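Local atomic coordinates of glycerol Dehydrogenase (Unidentified, PDB entry 5XN8), a protein that catalyses the NAD-dependent oxidation of glycerol to dihydroxyacetone, letting microorganisms use glycerol as a carbon source under anaerobic conditions. Residues H60-F64 with R75-I79. Residues are numbered along the deposited sequence; the frame is centred on the assembly and turned at random.
Sequences HAERF and RLIAI
Glu62 OE1 accepts a hydrogen bond from His60 NE2 at 2.9 Å. The methyl CG2 of Ile79 lies against both atoms, 3.6 Å from Glu62 OE1 and slightly farther from His60 NE2. The imidazole reaches the carboxylate on its anti side, 27° out of the carboxylate plane, so this is an angled His-carboxylate pair. Glu62 OE2 adds a weak bond from the Arg63 amide. A bend at chi2 (62°) folds the Glu62 chain back, bringing its two oxygens near these donors while CG and CD rest on Ile79 CD1. The Ile79 side chain crosses those of His60 and Glu62 at about a right angle; CG2 alone spans the pair, while CD1 lies on Glu62.

Next to this, Leu76 CD2 packs 3.9 Å from Glu62 CG, and its other branch, CD1, meets Phe64 CD1 at 4.3 Å. The one hydrogen bond between the segments comes from Arg75, whose NH2 reaches the backbone oxygen of Arg63 at 3.2 Å. That oxygen lies at the edge of the guanidinium, in its plane, yet the N-H points rather loosely (142°). The same NH2 forms a salt bridge with Glu72, which probably directs the group.

Phe64 lies close to Lys95 and Asp37, which probably bind NAD(+), so this end borders the cofactor site. Strand 58-63 is outermost in the chain's parallel sheet, and helix 70-83 returns across it, as in Rossmann-like beta-alpha units. Backbone bonds tie the strand to 31-36, while Leu76 continues onto Phe33, Ile35 and Ile103, joining its helix to the sheet and helix 94-107.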
loop_
_atom_site.group_PDB
_atom_site.type_symbol
_atom_site.label_atom_id
_atom_site.label_comp_id
_atom_site.label_asym_id
_atom_site.label_seq_id
_atom_site.Cartn_x
_atom_site.Cartn_y
_atom_site.Cartn_z
ATOM N N HIS A 60 -58.599 -6.483 19.168
ATOM C CA HIS A 60 -59.436 -5.296 19.150
ATOM C C HIS A 60 -58.580 -4.097 18.714
ATOM O O HIS A 60 -57.594 -3.758 19.373
ATOM C CB HIS A 60 -60.117 -5.073 20.497
ATOM C CG HIS A 60 -60.717 -3.712 20.639
ATOM N ND1 HIS A 60 -61.784 -3.287 19.879
ATOM C CD2 HIS A 60 -60.380 -2.664 21.422
ATOM C CE1 HIS A 60 -62.079 -2.038 20.182
ATOM N NE2 HIS A 60 -61.240 -1.635 21.118
ATOM N N ALA A 61 -58.958 -3.495 17.585
ATOM C CA ALA A 61 -58.303 -2.303 17.058
ATOM C C ALA A 61 -58.950 -1.071 17.657
ATOM O O ALA A 61 -60.175 -1.022 17.802
ATOM C CB ALA A 61 -58.421 -2.264 15.544
ATOM N N GLU A 62 -58.135 -0.077 18.005
ATOM C CA GLU A 62 -58.642 1.180 18.566
ATOM C C GLU A 62 -57.878 2.386 18.012
ATOM O O GLU A 62 -56.694 2.292 17.699
ATOM C CB GLU A 62 -58.571 1.131 20.100
ATOM C CG GLU A 62 -59.343 2.224 20.832
ATOM C CD GLU A 62 -60.845 2.185 20.586
ATOM O OE1 GLU A 62 -61.505 1.213 21.014
ATOM O OE2 GLU A 62 -61.364 3.139 19.972
ATOM N N ARG A 63 -58.577 3.508 17.899
ATOM C CA ARG A 63 -58.047 4.724 17.293
ATOM C C ARG A 63 -57.135 5.472 18.265
ATOM O O ARG A 63 -57.436 5.579 19.452
ATOM C CB ARG A 63 -59.211 5.636 16.862
ATOM C CG ARG A 63 -58.793 6.839 16.045
ATOM C CD ARG A 63 -59.989 7.696 15.629
ATOM N NE ARG A 63 -59.765 9.107 15.915
ATOM C CZ ARG A 63 -59.899 9.673 17.115
ATOM N NH1 ARG A 63 -60.264 8.968 18.186
ATOM N NH2 ARG A 63 -59.669 10.980 17.245
ATOM N N PHE A 64 -56.031 5.997 17.735
ATOM C CA PHE A 64 -55.051 6.788 18.493
ATOM C C PHE A 64 -55.217 8.265 18.105
ATOM O O PHE A 64 -55.286 8.587 16.917
ATOM C CB PHE A 64 -53.635 6.257 18.192
ATOM C CG PHE A 64 -52.525 7.144 18.674
ATOM C CD1 PHE A 64 -52.367 7.417 20.024
ATOM C CD2 PHE A 64 -51.619 7.697 17.772
ATOM C CE1 PHE A 64 -51.339 8.234 20.466
ATOM C CE2 PHE A 64 -50.584 8.514 18.209
ATOM C CZ PHE A 64 -50.446 8.785 19.556
ATOM N N ARG A 75 -56.450 6.742 28.754
ATOM C CA ARG A 75 -57.693 6.525 28.001
ATOM C C ARG A 75 -57.683 5.167 27.294
ATOM O O ARG A 75 -58.668 4.436 27.341
ATOM C CB ARG A 75 -57.919 7.656 26.982
ATOM C CG ARG A 75 -59.310 7.685 26.343
ATOM C CD ARG A 75 -59.399 8.709 25.214
ATOM N NE ARG A 75 -58.569 8.342 24.059
ATOM C CZ ARG A 75 -58.877 7.430 23.128
ATOM N NH1 ARG A 75 -60.031 6.762 23.162
ATOM N NH2 ARG A 75 -58.022 7.196 22.131
ATOM N N LEU A 76 -56.563 4.841 26.648
ATOM C CA LEU A 76 -56.414 3.582 25.899
ATOM C C LEU A 76 -56.261 2.365 26.816
ATOM O O LEU A 76 -56.771 1.286 26.497
ATOM C CB LEU A 76 -55.228 3.659 24.934
ATOM C CG LEU A 76 -55.402 4.524 23.680
ATOM C CD1 LEU A 76 -54.063 4.745 23.002
ATOM C CD2 LEU A 76 -56.426 3.938 22.713
ATOM N N ILE A 77 -55.553 2.537 27.933
ATOM C CA ILE A 77 -55.472 1.496 28.966
ATOM C C ILE A 77 -56.860 1.079 29.444
ATOM O O ILE A 77 -57.145 -0.116 29.530
ATOM C CB ILE A 77 -54.582 1.939 30.160
ATOM C CG1 ILE A 77 -53.105 1.875 29.744
ATOM C CG2 ILE A 77 -54.794 1.046 31.383
ATOM C CD1 ILE A 77 -52.161 2.638 30.647
ATOM N N ALA A 78 -57.713 2.063 29.741
ATOM C CA ALA A 78 -59.089 1.809 30.183
ATOM C C ALA A 78 -59.873 0.955 29.189
ATOM O O ALA A 78 -60.616 0.070 29.598
ATOM C CB ALA A 78 -59.820 3.121 30.445
ATOM N N ILE A 79 -59.693 1.208 27.894
ATOM C CA ILE A 79 -60.347 0.408 26.843
ATOM C C ILE A 79 -59.698 -0.976 26.746
ATOM O O ILE A 79 -60.389 -1.972 26.543
ATOM C CB ILE A 79 -60.316 1.090 25.446
ATOM C CG1 ILE A 79 -60.954 2.485 25.484
ATOM C CG2 ILE A 79 -61.064 0.234 24.426
ATOM C CD1 ILE A 79 -60.701 3.327 24.243
#